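PDB 7D3U: monovalent Na+/H+ antiporter subunit A from Dietzia sp. DQ12-45-1b, which probably exchanges sodium ions for protons across the cell membrane as the large antiporter subunit of the Mrp complex. Local coordinates for residues Leu327-Val339 with Thr361-Ala373. Numbering follows the deposited sequence.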
ATOM      1  N   LEU B 327      54.025   1.674  -8.815  1.00 78.49           N
ATOM      2  CA  LEU B 327      55.127   0.732  -8.660  1.00 78.49           C
ATOM      3  C   LEU B 327      55.539   0.587  -7.197  1.00 78.49           C
ATOM      4  O   LEU B 327      55.478  -0.511  -6.626  1.00 78.49           O
ATOM      5  CB  LEU B 327      56.319   1.170  -9.513  1.00 78.49           C
ATOM      6  CG  LEU B 327      56.139   1.013 -11.022  1.00 78.49           C
ATOM      7  CD1 LEU B 327      57.385   1.463 -11.757  1.00 78.49           C
ATOM      8  CD2 LEU B 327      55.803  -0.424 -11.365  1.00 78.49           C
ATOM      9  N   PHE B 328      55.959   1.691  -6.567  1.00 79.39           N
ATOM     10  CA  PHE B 328      56.617   1.551  -5.272  1.00 79.39           C
ATOM     11  C   PHE B 328      55.633   1.218  -4.158  1.00 79.39           C
ATOM     12  O   PHE B 328      55.992   0.487  -3.233  1.00 79.39           O
ATOM     13  CB  PHE B 328      57.470   2.789  -4.933  1.00 79.39           C
ATOM     14  CG  PHE B 328      56.698   4.057  -4.625  1.00 79.39           C
ATOM     15  CD1 PHE B 328      55.931   4.183  -3.480  1.00 79.39           C
ATOM     16  CD2 PHE B 328      56.834   5.165  -5.441  1.00 79.39           C
ATOM     17  CE1 PHE B 328      55.255   5.355  -3.205  1.00 79.39           C
ATOM     18  CE2 PHE B 328      56.168   6.340  -5.165  1.00 79.39           C
ATOM     19  CZ  PHE B 328      55.379   6.435  -4.046  1.00 79.39           C
ATOM     20  N   LYS B 329      54.390   1.699  -4.227  1.00 78.22           N
ATOM     21  CA  LYS B 329      53.431   1.352  -3.186  1.00 78.22           C
ATOM     22  C   LYS B 329      52.998  -0.103  -3.302  1.00 78.22           C
ATOM     23  O   LYS B 329      52.831  -0.789  -2.288  1.00 78.22           O
ATOM     24  CB  LYS B 329      52.221   2.279  -3.249  1.00 78.22           C
ATOM     25  CG  LYS B 329      51.265   2.107  -2.089  1.00 78.22           C
ATOM     26  CD  LYS B 329      51.910   2.556  -0.796  1.00 78.22           C
ATOM     27  CE  LYS B 329      52.316   4.012  -0.873  1.00 78.22           C
ATOM     28  NZ  LYS B 329      53.091   4.423   0.325  1.00 78.22           N
ATOM     29  N   SER B 330      52.814  -0.591  -4.530  1.00 79.78           N
ATOM     30  CA  SER B 330      52.523  -2.007  -4.723  1.00 79.78           C
ATOM     31  C   SER B 330      53.646  -2.871  -4.171  1.00 79.78           C
ATOM     32  O   SER B 330      53.402  -3.850  -3.452  1.00 79.78           O
ATOM     33  CB  SER B 330      52.300  -2.301  -6.204  1.00 79.78           C
ATOM     34  OG  SER B 330      52.365  -3.690  -6.464  1.00 79.78           O
ATOM     35  N   SER B 331      54.893  -2.518  -4.489  1.00 81.21           N
ATOM     36  CA  SER B 331      56.006  -3.314  -3.989  1.00 81.21           C
ATOM     37  C   SER B 331      56.137  -3.205  -2.474  1.00 81.21           C
ATOM     38  O   SER B 331      56.474  -4.193  -1.816  1.00 81.21           O
ATOM     39  CB  SER B 331      57.305  -2.894  -4.668  1.00 81.21           C
ATOM     40  OG  SER B 331      58.045  -2.025  -3.839  1.00 81.21           O
ATOM     41  N   LEU B 332      55.847  -2.035  -1.902  1.00 81.29           N
ATOM     42  CA  LEU B 332      55.902  -1.881  -0.452  1.00 81.29           C
ATOM     43  C   LEU B 332      54.851  -2.738   0.233  1.00 81.29           C
ATOM     44  O   LEU B 332      55.126  -3.367   1.261  1.00 81.29           O
ATOM     45  CB  LEU B 332      55.713  -0.416  -0.076  1.00 81.29           C
ATOM     46  CG  LEU B 332      56.986   0.403   0.084  1.00 81.29           C
ATOM     47  CD1 LEU B 332      56.652   1.762   0.644  1.00 81.29           C
ATOM     48  CD2 LEU B 332      57.960  -0.324   0.986  1.00 81.29           C
ATOM     49  N   PHE B 333      53.637  -2.768  -0.315  1.00 81.22           N
ATOM     50  CA  PHE B 333      52.591  -3.600   0.268  1.00 81.22           C
ATOM     51  C   PHE B 333      52.944  -5.075   0.168  1.00 81.22           C
ATOM     52  O   PHE B 333      52.790  -5.826   1.140  1.00 81.22           O
ATOM     53  CB  PHE B 333      51.261  -3.326  -0.424  1.00 81.22           C
ATOM     54  CG  PHE B 333      50.415  -2.326   0.285  1.00 81.22           C
ATOM     55  CD1 PHE B 333      49.952  -2.582   1.556  1.00 81.22           C
ATOM     56  CD2 PHE B 333      50.088  -1.127  -0.316  1.00 81.22           C
ATOM     57  CE1 PHE B 333      49.179  -1.664   2.214  1.00 81.22           C
ATOM     58  CE2 PHE B 333      49.312  -0.205   0.341  1.00 81.22           C
ATOM     59  CZ  PHE B 333      48.855  -0.474   1.607  1.00 81.22           C
ATOM     60  N   MET B 334      53.427  -5.509  -0.996  1.00 84.16           N
ATOM     61  CA  MET B 334      53.788  -6.912  -1.143  1.00 84.16           C
ATOM     62  C   MET B 334      54.968  -7.281  -0.251  1.00 84.16           C
ATOM     63  O   MET B 334      55.035  -8.408   0.251  1.00 84.16           O
ATOM     64  CB  MET B 334      54.086  -7.217  -2.608  1.00 84.16           C
ATOM     65  CG  MET B 334      52.845  -7.207  -3.484  1.00 84.16           C
ATOM     66  SD  MET B 334      53.198  -7.616  -5.198  1.00 84.16           S
ATOM     67  CE  MET B 334      54.254  -6.245  -5.642  1.00 84.16           C
ATOM     68  N   PHE B 335      55.878  -6.340   0.003  1.00 86.83           N
ATOM     69  CA  PHE B 335      57.005  -6.629   0.878  1.00 86.83           C
ATOM     70  C   PHE B 335      56.586  -6.663   2.340  1.00 86.83           C
ATOM     71  O   PHE B 335      57.100  -7.476   3.114  1.00 86.83           O
ATOM     72  CB  PHE B 335      58.112  -5.603   0.659  1.00 86.83           C
ATOM     73  CG  PHE B 335      59.033  -5.950  -0.467  1.00 86.83           C
ATOM     74  CD1 PHE B 335      59.444  -7.255  -0.660  1.00 86.83           C
ATOM     75  CD2 PHE B 335      59.475  -4.977  -1.343  1.00 86.83           C
ATOM     76  CE1 PHE B 335      60.286  -7.581  -1.697  1.00 86.83           C
ATOM     77  CE2 PHE B 335      60.314  -5.300  -2.385  1.00 86.83           C
ATOM     78  CZ  PHE B 335      60.723  -6.602  -2.560  1.00 86.83           C
ATOM     79  N   VAL B 336      55.661  -5.791   2.742  1.00 86.76           N
ATOM     80  CA  VAL B 336      55.087  -5.901   4.079  1.00 86.76           C
ATOM     81  C   VAL B 336      54.414  -7.254   4.245  1.00 86.76           C
ATOM     82  O   VAL B 336      54.570  -7.923   5.275  1.00 86.76           O
ATOM     83  CB  VAL B 336      54.107  -4.743   4.341  1.00 86.76           C
ATOM     84  CG1 VAL B 336      53.415  -4.919   5.681  1.00 86.76           C
ATOM     85  CG2 VAL B 336      54.841  -3.421   4.300  1.00 86.76           C
ATOM     86  N   GLY B 337      53.684  -7.695   3.221  1.00 88.57           N
ATOM     87  CA  GLY B 337      53.053  -9.001   3.287  1.00 88.57           C
ATOM     88  C   GLY B 337      54.054 -10.136   3.406  1.00 88.57           C
ATOM     89  O   GLY B 337      53.852 -11.072   4.183  1.00 88.57           O
ATOM     90  N   VAL B 338      55.147 -10.070   2.643  1.00 90.45           N
ATOM     91  CA  VAL B 338      56.121 -11.159   2.675  1.00 90.45           C
ATOM     92  C   VAL B 338      56.878 -11.166   4.000  1.00 90.45           C
ATOM     93  O   VAL B 338      57.186 -12.234   4.544  1.00 90.45           O
ATOM     94  CB  VAL B 338      57.070 -11.086   1.462  1.00 90.45           C
ATOM     95  CG1 VAL B 338      58.114 -10.003   1.626  1.00 90.45           C
ATOM     96  CG2 VAL B 338      57.746 -12.421   1.251  1.00 90.45           C
ATOM     97  N   VAL B 339      57.166  -9.987   4.559  1.00 93.80           N
ATOM     98  CA  VAL B 339      57.857  -9.937   5.841  1.00 93.80           C
ATOM     99  C   VAL B 339      56.922 -10.268   6.994  1.00 93.80           C
ATOM    100  O   VAL B 339      57.391 -10.603   8.088  1.00 93.80           O
ATOM    101  CB  VAL B 339      58.516  -8.564   6.059  1.00 93.80           C
ATOM    102  CG1 VAL B 339      59.128  -8.473   7.442  1.00 93.80           C
ATOM    103  CG2 VAL B 339      59.563  -8.305   4.991  1.00 93.80           C
ATOM    104  N   THR B 361      64.895  -9.464   1.207  1.00105.62           N
ATOM    105  CA  THR B 361      63.725  -8.595   1.275  1.00105.62           C
ATOM    106  C   THR B 361      63.964  -7.270   1.980  1.00105.62           C
ATOM    107  O   THR B 361      63.007  -6.505   2.129  1.00105.62           O
ATOM    108  CB  THR B 361      62.565  -9.333   1.961  1.00105.62           C
ATOM    109  OG1 THR B 361      62.222 -10.497   1.200  1.00105.62           O
ATOM    110  CG2 THR B 361      61.350  -8.431   2.066  1.00105.62           C
ATOM    111  N   ALA B 362      65.179  -6.964   2.424  1.00104.60           N
ATOM    112  CA  ALA B 362      65.471  -5.651   2.982  1.00104.60           C
ATOM    113  C   ALA B 362      65.889  -4.648   1.918  1.00104.60           C
ATOM    114  O   ALA B 362      65.478  -3.486   1.974  1.00104.60           O
ATOM    115  CB  ALA B 362      66.563  -5.749   4.049  1.00104.60           C
ATOM    116  N   ILE B 363      66.691  -5.075   0.939  1.00 97.65           N
ATOM    117  CA  ILE B 363      67.031  -4.190  -0.164  1.00 97.65           C
ATOM    118  C   ILE B 363      65.818  -3.908  -1.038  1.00 97.65           C
ATOM    119  O   ILE B 363      65.766  -2.869  -1.700  1.00 97.65           O
ATOM    120  CB  ILE B 363      68.192  -4.769  -0.994  1.00 97.65           C
ATOM    121  CG1 ILE B 363      67.689  -5.832  -1.972  1.00 97.65           C
ATOM    122  CG2 ILE B 363      69.263  -5.343  -0.080  1.00 97.65           C
ATOM    123  CD1 ILE B 363      68.782  -6.443  -2.817  1.00 97.65           C
ATOM    124  N   GLY B 364      64.816  -4.787  -1.030  1.00 94.07           N
ATOM    125  CA  GLY B 364      63.589  -4.487  -1.748  1.00 94.07           C
ATOM    126  C   GLY B 364      62.847  -3.311  -1.143  1.00 94.07           C
ATOM    127  O   GLY B 364      62.435  -2.385  -1.850  1.00 94.07           O
ATOM    128  N   VAL B 365      62.670  -3.328   0.178  1.00 93.27           N
ATOM    129  CA  VAL B 365      62.055  -2.188   0.843  1.00 93.27           C
ATOM    130  C   VAL B 365      62.957  -0.964   0.741  1.00 93.27           C
ATOM    131  O   VAL B 365      62.470   0.168   0.662  1.00 93.27           O
ATOM    132  CB  VAL B 365      61.726  -2.542   2.305  1.00 93.27           C
ATOM    133  CG1 VAL B 365      61.173  -1.337   3.040  1.00 93.27           C
ATOM    134  CG2 VAL B 365      60.739  -3.691   2.350  1.00 93.27           C
ATOM    135  N   GLY B 366      64.275  -1.163   0.707  1.00 92.16           N
ATOM    136  CA  GLY B 366      65.181  -0.045   0.513  1.00 92.16           C
ATOM    137  C   GLY B 366      65.110   0.569  -0.869  1.00 92.16           C
ATOM    138  O   GLY B 366      65.437   1.748  -1.028  1.00 92.16           O
ATOM    139  N   LEU B 367      64.712  -0.210  -1.873  1.00 89.51           N
ATOM    140  CA  LEU B 367      64.491   0.310  -3.214  1.00 89.51           C
ATOM    141  C   LEU B 367      63.087   0.860  -3.407  1.00 89.51           C
ATOM    142  O   LEU B 367      62.870   1.666  -4.318  1.00 89.51           O
ATOM    143  CB  LEU B 367      64.742  -0.782  -4.257  1.00 89.51           C
ATOM    144  CG  LEU B 367      66.168  -0.919  -4.782  1.00 89.51           C
ATOM    145  CD1 LEU B 367      66.271  -2.104  -5.723  1.00 89.51           C
ATOM    146  CD2 LEU B 367      66.593   0.358  -5.477  1.00 89.51           C
ATOM    147  N   ALA B 368      62.136   0.438  -2.580  1.00 87.14           N
ATOM    148  CA  ALA B 368      60.774   0.947  -2.669  1.00 87.14           C
ATOM    149  C   ALA B 368      60.590   2.246  -1.890  1.00 87.14           C
ATOM    150  O   ALA B 368      60.128   3.249  -2.446  1.00 87.14           O
ATOM    151  CB  ALA B 368      59.790  -0.107  -2.165  1.00 87.14           C
ATOM    152  N   ALA B 369      60.937   2.244  -0.601  1.00 87.67           N
ATOM    153  CA  ALA B 369      60.772   3.441   0.212  1.00 87.67           C
ATOM    154  C   ALA B 369      61.678   4.571  -0.254  1.00 87.67           C
ATOM    155  O   ALA B 369      61.340   5.745  -0.073  1.00 87.67           O
ATOM    156  CB  ALA B 369      61.038   3.117   1.681  1.00 87.67           C
ATOM    157  N   ALA B 370      62.827   4.245  -0.850  1.00 87.20           N
ATOM    158  CA  ALA B 370      63.696   5.292  -1.379  1.00 87.20           C
ATOM    159  C   ALA B 370      63.005   6.070  -2.488  1.00 87.20           C
ATOM    160  O   ALA B 370      63.075   7.303  -2.529  1.00 87.20           O
ATOM    161  CB  ALA B 370      65.004   4.691  -1.885  1.00 87.20           C
ATOM    162  N   SER B 371      62.327   5.368  -3.399  1.00 85.79           N
ATOM    163  CA  SER B 371      61.589   6.064  -4.445  1.00 85.79           C
ATOM    164  C   SER B 371      60.317   6.694  -3.900  1.00 85.79           C
ATOM    165  O   SER B 371      59.845   7.699  -4.442  1.00 85.79           O
ATOM    166  CB  SER B 371      61.260   5.111  -5.591  1.00 85.79           C
ATOM    167  OG  SER B 371      60.505   5.765  -6.590  1.00 85.79           O
ATOM    168  N   MET B 372      59.745   6.121  -2.839  1.00 85.47           N
ATOM    169  CA  MET B 372      58.625   6.781  -2.175  1.00 85.47           C
ATOM    170  C   MET B 372      59.045   8.133  -1.619  1.00 85.47           C
ATOM    171  O   MET B 372      58.270   9.097  -1.647  1.00 85.47           O
ATOM    172  CB  MET B 372      58.069   5.895  -1.061  1.00 85.47           C
ATOM    173  CG  MET B 372      56.845   6.478  -0.376  1.00 85.47           C
ATOM    174  SD  MET B 372      55.924   5.265   0.582  1.00 85.47           S
ATOM    175  CE  MET B 372      57.018   5.048   1.979  1.00 85.47           C
ATOM    176  N   ALA B 373      60.273   8.225  -1.111  1.00 85.49           N
ATOM    177  CA  ALA B 373      60.791   9.494  -0.621  1.00 85.49           C
ATOM    178  C   ALA B 373      61.336  10.361  -1.745  1.00 85.49           C
ATOM    179  O   ALA B 373      61.323  11.591  -1.636  1.00 85.49           O
ATOM    180  CB  ALA B 373      61.884   9.247   0.415  1.00 85.49           C
TER
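F328 carries CG between its backbone N and carbonyl carbon (chi1 70°), and M372 carries CG anti to its own N; the two settings lay the F328 ring flat against the start of the M372 side chain. The evidence is a CH-pi contact: M372 CA stands 3.7 Å from the centroid of the F328 ring, 8° off the normal, while M372 CG reaches F328 CE1 at 3.4 Å. M372 SD, 4.9 Å from the centroid of the F328 ring, adds an oblique Met-aromatic contact. Replacing F328 with an alanine would probably leave M372 without its aromatic platform and open a gap between the helices. L332 is a knob in the hole formed by V365, A368, A369 and M372, its CG 3.6 Å from A368 CB. Further along, F335 CE2 comes 3.4 Å from CA of G364, which has no side chain, the ring approaching obliquely. T361 CG2 closes that end, meeting V339 CG2 at 3.4 Å as well as F335 and V338. Segments 327-339 and 362-373, predicted transmembrane parts of the complex I-related antiporter fold, run roughly antiparallel (143°), axes 8.7 Å apart; the first lies on helix 312-341. Helix 288-308 touches K329 and M372, and helix 402-423 packs on L332 through F422.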